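Rutinosidase (Aspergillus niger, PDB 6I1A) hydrolyses rutinosides to release rutinose, as a secreted family 5 glycoside hydrolase, and is probably also an exo-1,3-beta-glucanase. Local coordinates at residues V90-T95 against T188-N193; W218-I223 against E252-A257; H267-H272 against L285-E290. One frame throughout, in Å; residues are numbered along the deposited sequence.

Interaction 1 (V90-T95 against T188-N193)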
# COMPACT_ATOMS: atom_id res chain seq x y z
N VAL A 90 5.58 -22.01 -19.53
CA VAL A 90 4.41 -21.15 -19.86
C VAL A 90 4.90 -19.93 -20.60
O VAL A 90 5.94 -19.33 -20.17
CB VAL A 90 3.70 -20.71 -18.57
CG1 VAL A 90 2.56 -19.77 -18.87
CG2 VAL A 90 3.23 -21.92 -17.79
N LEU A 91 4.21 -19.53 -21.65
CA LEU A 91 4.48 -18.29 -22.37
C LEU A 91 3.28 -17.39 -22.24
O LEU A 91 2.19 -17.80 -22.67
CB LEU A 91 4.82 -18.51 -23.84
CG LEU A 91 6.00 -19.44 -24.14
CD1 LEU A 91 6.12 -19.74 -25.62
CD2 LEU A 91 7.29 -18.87 -23.60
N ARG A 92 3.44 -16.22 -21.67
CA ARG A 92 2.37 -15.20 -21.70
C ARG A 92 2.71 -14.26 -22.82
O ARG A 92 3.85 -13.73 -22.91
CB ARG A 92 2.29 -14.46 -20.38
CG ARG A 92 1.25 -13.34 -20.39
CD ARG A 92 0.91 -12.86 -19.01
NE ARG A 92 -0.10 -11.82 -18.90
CZ ARG A 92 0.09 -10.51 -18.86
NH1 ARG A 92 1.31 -9.97 -18.99
NH2 ARG A 92 -0.96 -9.72 -18.62
N ILE A 93 1.79 -14.04 -23.76
CA ILE A 93 2.03 -13.31 -24.99
C ILE A 93 1.13 -12.09 -25.09
O ILE A 93 -0.06 -12.21 -25.50
CB ILE A 93 1.94 -14.20 -26.25
CG1 ILE A 93 2.71 -15.50 -26.10
CG2 ILE A 93 2.38 -13.38 -27.43
CD1 ILE A 93 2.70 -16.41 -27.29
N PRO A 94 1.61 -10.90 -24.71
CA PRO A 94 0.86 -9.66 -24.85
C PRO A 94 0.72 -9.29 -26.32
O PRO A 94 1.69 -9.30 -27.07
CB PRO A 94 1.70 -8.62 -24.09
CG PRO A 94 2.51 -9.45 -23.15
CD PRO A 94 2.85 -10.70 -23.93
N THR A 95 -0.51 -8.97 -26.72
CA THR A 95 -0.83 -8.52 -28.08
C THR A 95 -1.58 -7.20 -27.99
O THR A 95 -2.28 -6.91 -26.99
CB THR A 95 -1.66 -9.57 -28.81
OG1 THR A 95 -2.98 -9.74 -28.25
CG2 THR A 95 -1.01 -10.93 -28.87
N THR A 188 -4.82 -20.38 -22.66
CA THR A 188 -5.63 -19.61 -21.71
C THR A 188 -5.88 -18.24 -22.32
O THR A 188 -4.98 -17.63 -22.87
CB THR A 188 -4.98 -19.53 -20.33
OG1 THR A 188 -5.02 -20.83 -19.74
CG2 THR A 188 -5.58 -18.51 -19.41
N LEU A 189 -7.12 -17.74 -22.23
CA LEU A 189 -7.50 -16.45 -22.81
C LEU A 189 -7.55 -15.37 -21.73
O LEU A 189 -8.30 -15.51 -20.73
CB LEU A 189 -8.90 -16.62 -23.45
CG LEU A 189 -9.36 -15.52 -24.37
CD1 LEU A 189 -10.50 -16.03 -25.32
CD2 LEU A 189 -9.90 -14.39 -23.60
N GLU A 190 -6.77 -14.31 -21.91
CA GLU A 190 -6.72 -13.18 -20.97
C GLU A 190 -7.23 -11.92 -21.66
O GLU A 190 -6.54 -11.33 -22.52
CB GLU A 190 -5.28 -12.93 -20.49
CG GLU A 190 -5.23 -11.87 -19.42
CD GLU A 190 -3.92 -11.79 -18.68
OE1 GLU A 190 -2.86 -12.11 -19.25
OE2 GLU A 190 -3.98 -11.50 -17.45
N PRO A 191 -8.49 -11.51 -21.38
CA PRO A 191 -9.15 -10.51 -22.23
C PRO A 191 -8.97 -9.04 -21.85
O PRO A 191 -9.48 -8.15 -22.54
CB PRO A 191 -10.63 -10.92 -22.02
CG PRO A 191 -10.70 -11.37 -20.62
CD PRO A 191 -9.42 -12.19 -20.48
N ILE A 192 -8.22 -8.78 -20.78
CA ILE A 192 -7.90 -7.38 -20.43
C ILE A 192 -6.61 -7.38 -19.62
O ILE A 192 -6.27 -8.41 -19.00
CB ILE A 192 -9.07 -6.70 -19.66
CG1 ILE A 192 -9.00 -5.16 -19.72
CG2 ILE A 192 -9.19 -7.20 -18.24
CD1 ILE A 192 -10.36 -4.51 -19.39
N ASN A 193 -5.94 -6.23 -19.61
CA ASN A 193 -4.68 -6.05 -18.85
C ASN A 193 -4.68 -4.70 -18.17
O ASN A 193 -4.83 -3.66 -18.85
CB ASN A 193 -3.50 -6.15 -19.79
CG ASN A 193 -2.20 -6.01 -19.03
OD1 ASN A 193 -1.77 -6.96 -18.38
ND2 ASN A 193 -1.57 -4.83 -19.10

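Interaction 2 (W218-I223 against E252-A257)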
# COMPACT_ATOMS: atom_id res chain seq x y z
N TRP A 218 -17.79 -1.64 -14.75
CA TRP A 218 -17.73 -1.78 -16.22
C TRP A 218 -16.79 -2.96 -16.52
O TRP A 218 -17.05 -3.74 -17.42
CB TRP A 218 -17.29 -0.47 -16.89
CG TRP A 218 -17.50 -0.52 -18.34
CD1 TRP A 218 -16.58 -0.77 -19.31
CD2 TRP A 218 -18.75 -0.38 -19.02
NE1 TRP A 218 -17.16 -0.75 -20.54
CE2 TRP A 218 -18.50 -0.50 -20.40
CE3 TRP A 218 -20.05 -0.06 -18.59
CZ2 TRP A 218 -19.49 -0.40 -21.36
CZ3 TRP A 218 -21.02 0.04 -19.56
CH2 TRP A 218 -20.74 -0.11 -20.92
N VAL A 219 -15.65 -3.04 -15.83
CA VAL A 219 -14.75 -4.18 -16.05
C VAL A 219 -15.51 -5.47 -15.80
O VAL A 219 -15.34 -6.45 -16.55
CB VAL A 219 -13.50 -4.07 -15.15
CG1 VAL A 219 -12.71 -5.36 -15.20
CG2 VAL A 219 -12.66 -2.86 -15.57
N LEU A 220 -16.30 -5.55 -14.70
CA LEU A 220 -17.06 -6.78 -14.39
C LEU A 220 -18.07 -7.12 -15.48
O LEU A 220 -18.19 -8.28 -15.85
CB LEU A 220 -17.72 -6.64 -13.03
CG LEU A 220 -18.53 -7.85 -12.57
CD1 LEU A 220 -17.66 -9.07 -12.49
CD2 LEU A 220 -19.17 -7.57 -11.24
N LYS A 221 -18.75 -6.13 -16.02
CA LYS A 221 -19.69 -6.34 -17.14
C LYS A 221 -18.94 -7.01 -18.28
O LYS A 221 -19.42 -7.95 -18.92
CB LYS A 221 -20.30 -4.99 -17.55
CG LYS A 221 -21.18 -5.02 -18.77
CD LYS A 221 -21.54 -3.61 -19.25
CE LYS A 221 -22.15 -3.56 -20.64
NZ LYS A 221 -23.47 -4.22 -20.58
N TYR A 222 -17.74 -6.49 -18.59
CA TYR A 222 -16.95 -7.02 -19.72
C TYR A 222 -16.49 -8.43 -19.42
O TYR A 222 -16.62 -9.32 -20.27
CB TYR A 222 -15.76 -6.09 -19.97
CG TYR A 222 -14.79 -6.61 -20.98
CD1 TYR A 222 -15.13 -6.78 -22.29
CD2 TYR A 222 -13.48 -6.97 -20.59
CE1 TYR A 222 -14.20 -7.22 -23.22
CE2 TYR A 222 -12.56 -7.45 -21.52
CZ TYR A 222 -12.91 -7.57 -22.84
OH TYR A 222 -12.02 -7.99 -23.78
N ILE A 223 -15.92 -8.67 -18.24
CA ILE A 223 -15.41 -10.04 -17.95
C ILE A 223 -16.56 -11.06 -17.94
O ILE A 223 -16.41 -12.18 -18.43
CB ILE A 223 -14.61 -10.08 -16.65
CG1 ILE A 223 -13.39 -9.13 -16.70
CG2 ILE A 223 -14.19 -11.53 -16.38
CD1 ILE A 223 -12.37 -9.51 -17.76
N GLU A 252 -13.71 -11.86 -5.86
CA GLU A 252 -14.12 -13.28 -5.56
C GLU A 252 -15.64 -13.48 -5.50
O GLU A 252 -16.10 -14.53 -6.07
CB GLU A 252 -13.52 -13.73 -4.22
CG GLU A 252 -12.11 -14.16 -4.38
CD GLU A 252 -11.48 -14.60 -3.07
OE1 GLU A 252 -12.21 -14.74 -2.09
OE2 GLU A 252 -10.29 -14.86 -3.09
N GLY A 253 -16.33 -12.58 -4.83
CA GLY A 253 -17.78 -12.66 -4.62
C GLY A 253 -18.53 -12.48 -5.90
O GLY A 253 -19.75 -12.77 -5.93
N ASP A 254 -17.90 -12.07 -7.00
CA ASP A 254 -18.64 -11.76 -8.26
C ASP A 254 -18.78 -12.94 -9.19
O ASP A 254 -19.47 -12.81 -10.21
CB ASP A 254 -17.90 -10.65 -9.04
CG ASP A 254 -17.89 -9.32 -8.32
OD1 ASP A 254 -18.93 -8.99 -7.65
OD2 ASP A 254 -16.89 -8.58 -8.47
N PHE A 255 -18.13 -14.09 -8.91
CA PHE A 255 -18.16 -15.27 -9.76
C PHE A 255 -18.42 -16.50 -8.91
O PHE A 255 -17.84 -16.67 -7.86
CB PHE A 255 -16.81 -15.47 -10.46
CG PHE A 255 -16.40 -14.27 -11.26
CD1 PHE A 255 -15.63 -13.29 -10.69
CD2 PHE A 255 -16.77 -14.15 -12.59
CE1 PHE A 255 -15.25 -12.18 -11.44
CE2 PHE A 255 -16.36 -13.07 -13.33
CZ PHE A 255 -15.61 -12.09 -12.74
N PRO A 256 -19.30 -17.41 -9.38
CA PRO A 256 -19.44 -18.73 -8.74
C PRO A 256 -18.14 -19.53 -8.86
O PRO A 256 -17.46 -19.42 -9.87
CB PRO A 256 -20.58 -19.46 -9.48
CG PRO A 256 -20.83 -18.61 -10.68
CD PRO A 256 -20.25 -17.23 -10.47
N ALA A 257 -17.82 -20.29 -7.83
CA ALA A 257 -16.58 -21.09 -7.78
C ALA A 257 -16.47 -22.04 -8.97
O ALA A 257 -15.33 -22.42 -9.36
CB ALA A 257 -16.50 -21.87 -6.49

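Interaction 3 (H267-H272 against L285-E290). With EDO (1,2-ethanediol), chain T; EDO (1,2-ethanediol), chain P.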
# COMPACT_ATOMS: atom_id res chain seq x y z
N HIS A 267 2.91 -8.03 -9.76
CA HIS A 267 3.63 -7.52 -8.57
C HIS A 267 4.98 -6.94 -8.97
O HIS A 267 5.85 -7.71 -9.43
CB HIS A 267 3.85 -8.68 -7.55
CG HIS A 267 2.58 -9.24 -7.00
ND1 HIS A 267 1.59 -8.45 -6.48
CD2 HIS A 267 2.17 -10.53 -6.93
CE1 HIS A 267 0.60 -9.26 -6.06
NE2 HIS A 267 0.91 -10.53 -6.34
N TYR A 268 5.13 -5.65 -8.75
CA TYR A 268 6.35 -4.91 -9.06
C TYR A 268 6.80 -4.12 -7.86
O TYR A 268 6.05 -3.85 -6.92
CB TYR A 268 6.10 -3.99 -10.27
CG TYR A 268 5.95 -4.71 -11.58
CD1 TYR A 268 7.05 -5.27 -12.19
CD2 TYR A 268 4.71 -4.84 -12.21
CE1 TYR A 268 6.98 -5.87 -13.44
CE2 TYR A 268 4.64 -5.41 -13.47
CZ TYR A 268 5.76 -5.94 -14.07
OH TYR A 268 5.68 -6.43 -15.37
N TYR A 269 8.07 -3.75 -7.90
CA TYR A 269 8.79 -3.16 -6.73
C TYR A 269 9.61 -1.94 -7.08
O TYR A 269 10.31 -1.45 -6.19
CB TYR A 269 9.66 -4.24 -6.09
CG TYR A 269 8.87 -5.47 -5.80
CD1 TYR A 269 8.03 -5.61 -4.69
CD2 TYR A 269 8.94 -6.55 -6.66
CE1 TYR A 269 7.23 -6.72 -4.50
CE2 TYR A 269 8.14 -7.67 -6.49
CZ TYR A 269 7.27 -7.76 -5.41
OH TYR A 269 6.46 -8.83 -5.22
N TYR A 270 9.56 -1.46 -8.31
CA TYR A 270 10.58 -0.52 -8.85
C TYR A 270 10.22 0.93 -8.57
O TYR A 270 11.07 1.82 -8.82
CB TYR A 270 10.80 -0.74 -10.36
CG TYR A 270 9.57 -0.54 -11.22
CD1 TYR A 270 9.15 0.71 -11.63
CD2 TYR A 270 8.80 -1.61 -11.64
CE1 TYR A 270 7.97 0.88 -12.36
CE2 TYR A 270 7.65 -1.46 -12.40
CZ TYR A 270 7.25 -0.20 -12.79
OH TYR A 270 6.09 -0.05 -13.57
N GLU A 271 9.00 1.22 -8.04
CA GLU A 271 8.71 2.60 -7.56
C GLU A 271 7.74 2.53 -6.39
O GLU A 271 7.03 1.53 -6.18
CB GLU A 271 8.13 3.45 -8.68
CG GLU A 271 6.83 2.93 -9.24
CD GLU A 271 6.34 3.65 -10.50
OE1 GLU A 271 7.12 4.36 -11.13
OE2 GLU A 271 5.18 3.35 -10.90
N HIS A 272 7.65 3.67 -5.68
CA HIS A 272 6.57 3.94 -4.71
C HIS A 272 6.64 3.08 -3.44
O HIS A 272 5.62 2.88 -2.78
CB HIS A 272 5.19 3.80 -5.37
CG HIS A 272 5.01 4.76 -6.50
ND1 HIS A 272 4.11 4.52 -7.54
CD2 HIS A 272 5.55 5.98 -6.72
CE1 HIS A 272 4.15 5.55 -8.35
NE2 HIS A 272 5.01 6.46 -7.89
N LEU A 285 7.34 -11.74 -0.33
CA LEU A 285 6.54 -12.55 0.59
C LEU A 285 5.29 -11.77 1.05
O LEU A 285 4.22 -12.38 1.16
CB LEU A 285 7.40 -12.98 1.79
CG LEU A 285 6.71 -13.88 2.82
CD1 LEU A 285 6.22 -15.16 2.17
CD2 LEU A 285 7.66 -14.19 3.97
N ALA A 286 5.37 -10.46 1.27
CA ALA A 286 4.21 -9.66 1.67
C ALA A 286 3.10 -9.75 0.60
O ALA A 286 1.90 -9.96 0.90
CB ALA A 286 4.61 -8.22 1.95
N ASP A 287 3.48 -9.62 -0.66
CA ASP A 287 2.51 -9.72 -1.76
C ASP A 287 1.88 -11.10 -1.75
O ASP A 287 0.67 -11.26 -1.94
CB ASP A 287 3.20 -9.43 -3.10
CG ASP A 287 3.50 -7.96 -3.34
OD1 ASP A 287 2.92 -7.09 -2.63
OD2 ASP A 287 4.28 -7.68 -4.25
N ALA A 288 2.69 -12.14 -1.63
CA ALA A 288 2.15 -13.49 -1.69
C ALA A 288 1.20 -13.75 -0.50
O ALA A 288 0.15 -14.42 -0.65
CB ALA A 288 3.23 -14.56 -1.68
N ARG A 289 1.58 -13.33 0.69
CA ARG A 289 0.79 -13.58 1.90
C ARG A 289 -0.53 -12.83 1.86
O ARG A 289 -1.56 -13.41 2.34
CB ARG A 289 1.52 -13.24 3.18
CG ARG A 289 2.66 -14.20 3.46
CD ARG A 289 3.23 -14.11 4.86
NE ARG A 289 3.87 -12.82 5.09
CZ ARG A 289 4.83 -12.64 5.96
NH1 ARG A 289 5.27 -13.62 6.72
NH2 ARG A 289 5.38 -11.44 6.08
N GLU A 290 -0.57 -11.61 1.32
CA GLU A 290 -1.78 -10.75 1.47
C GLU A 290 -2.53 -10.61 0.16
O GLU A 290 -3.69 -10.08 0.23
CB GLU A 290 -1.39 -9.37 1.98
CG GLU A 290 -0.42 -9.37 3.13
CD GLU A 290 -0.82 -10.19 4.35
OE1 GLU A 290 -2.00 -10.57 4.52
OE2 GLU A 290 0.10 -10.49 5.19
C1 EDO T . 3.84 9.24 -10.09
O1 EDO T . 4.15 7.82 -10.28
C2 EDO T . 4.93 10.07 -9.52
O2 EDO T . 5.59 9.46 -8.42
C1 EDO P . -5.13 -7.81 2.56
O1 EDO P . -5.05 -9.25 2.50
C2 EDO P . -6.55 -7.41 2.73
O2 EDO P . -7.48 -8.26 2.04
O HOH W 1 4.23 -5.10 -5.15

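Interaction 1 (V90-T95 against T188-N193)
The guanidinium group of Arg92 meets the carboxylate of Glu190 in a buried salt bridge inside the (beta/alpha)8 (TIM) barrel of this family 5 hydrolase. NE donates to Glu190 OE1 at 2.8 Å with an N-H...O angle of 156°, on the syn lone pair of the oxygen, slightly tilted from the guanidinium plane. NH2 of Arg92 adds a weak, more bent bond to the same OE1 at 3.1 Å, so one carboxylate oxygen spans two neighbouring nitrogens. The two planar groups are turned 73° apart, and the side chains run nearly at right angles. NH2 also donates to Asn193 OD1 at 2.9 Å; that oxygen lies in the guanidinium plane, although the nitrogen stands well off the plane of the Asn193 amide.

The reach comes from Arg92, whose CG lies anti to the backbone N (chi1 177°) and whose chain stays extended as far as NE. That length bridges strand 131-136, which lies between the two strands; the nearest CA atoms, those of Arg92 and Thr188, are 9.1 Å apart. NH1 is held by Glu303 and Asn26, while NH2 has a further salt bridge to Asp264. This edge-on grip fixes the rotation of the guanidinium, and its positive charge probably offsets the closeness of Glu190 to Asp264.

In family 5 enzymes the catalytic glutamates stand at the C-terminal ends of barrel strands, and the position of Asn193, in the loop after strand 187-190, is consistent with that rim. Further out, Pro94 and Glu190 both pack on Asp135 of strand 131-136, and Leu189 on Val230 of helix 213-233. Between the segments themselves the closest carbon approaches merely follow from the polar bonds, as with Arg92 CD, 3.9 Å from Glu190 OE1.

Interaction 2 (W218-I223 against E252-A257)
Leu220 swings its CG opposite the backbone N (chi1 -180°), and a chi2 of 60° then spreads its two methyls over the loop residues Asp254 and Phe255. Phe255 answers from the other segment: with chi1 at -56° its CG sits beside the backbone N, and the ring extends toward the helix so that CZ leads. Leu220 and Phe255 run alongside each other, pointing opposite ways.

The fork of Leu220 divides its partners. CD1 lies 3.7 Å from Phe255 CZ and meets the CB side of the acid, 3.8 Å from Asp254 CB, whereas CD2 lies over the flat face of the carboxylate, almost straight above Asp254 CG at 3.6 Å. The contact is therefore one of van der Waals packing. Ile223, one turn further along the helix, brings CG2 to within 3.9 Å of Phe255 CZ and 4.0 Å of CE2, its side chain crossing that of Phe255 at about a right angle. Both aliphatic groups reach the end of the ring obliquely. Asp254 and Phe255 are presented by a type I turn running from Glu252 to Phe255, the turn that follows helix 248-252.

Backbone carbonyls of the loop are also held: Arg224 NH1 bonds to Asp254 O, and Lys296 NZ bonds to the carbonyls of Glu252 and Phe255. The contact thus joins the outer helix 213-233 of the barrel to the link between helix 248-252 and strand 261-269. Behind it, Val219 and Ile223 pack inward on Phe241 of strand 239-241, while Tyr222 faces helix 161-179.

Interaction 3 (H267-H272 against L285-E290)
Asp287 reaches from helix 280-290 toward Tyr269, its side chain passing over the imidazole of His267 before it arrives at the hydroxyl. Its CB lies almost exactly over the middle of the His267 imidazole, 3.8 Å from the ring centroid and 7° off the normal, a CH-pi contact. CG stands beside the backbone N (chi1 -75°), which carries the carboxylate on over the same ring, stacked on it with the planes only modestly inclined; CG is 3.7 Å from His267 ND1.

At the tip the two oxygens part. OD2 accepts a hydrogen bond from Tyr269 OH at 2.6 Å, met on its anti side and 24° out of the carboxylate plane. It also accepts a hydrogen bond from a water 2.7 Å away, and that water donates again to Tyr268 O at 2.8 Å, linking the helix to the strand backbone. His267 CB lies against OD2 at 3.5 Å. OD1 turns to a salt bridge with Lys291. Trp328 of helix 317-331 also meets the His267 ring.

The contact fastens strand 261-269 to the helix of its own beta-alpha-beta unit. With two donors on OD2 and an ammonium group on OD1, the buried carboxylate is well compensated, which probably favours its ionised form.

How the interactions relate
Interaction 1 lies deep in the barrel, its centre about 6 Å from that of the chain and towards the C-terminal ends of the strands, where family 5 active sites are found. Interaction 2, about 20 Å out, joins an outer helix to a loop; interaction 3, about 17 Å out, joins a strand to its own helix. Interactions 1 and 2 touch: Tyr222 OH probably hydrogen-bonds Pro191 O at 2.8 Å, and Ile223 CD1 packs on Pro191 CG at 3.8 Å. The nearest atoms of interactions 1 and 3 are about 7 Å apart, yet Glu303 bridges them, paired with Arg92 and hydrogen-bonded to Tyr268 OH. From the 252-257 loop the chain runs on into strand 261-269.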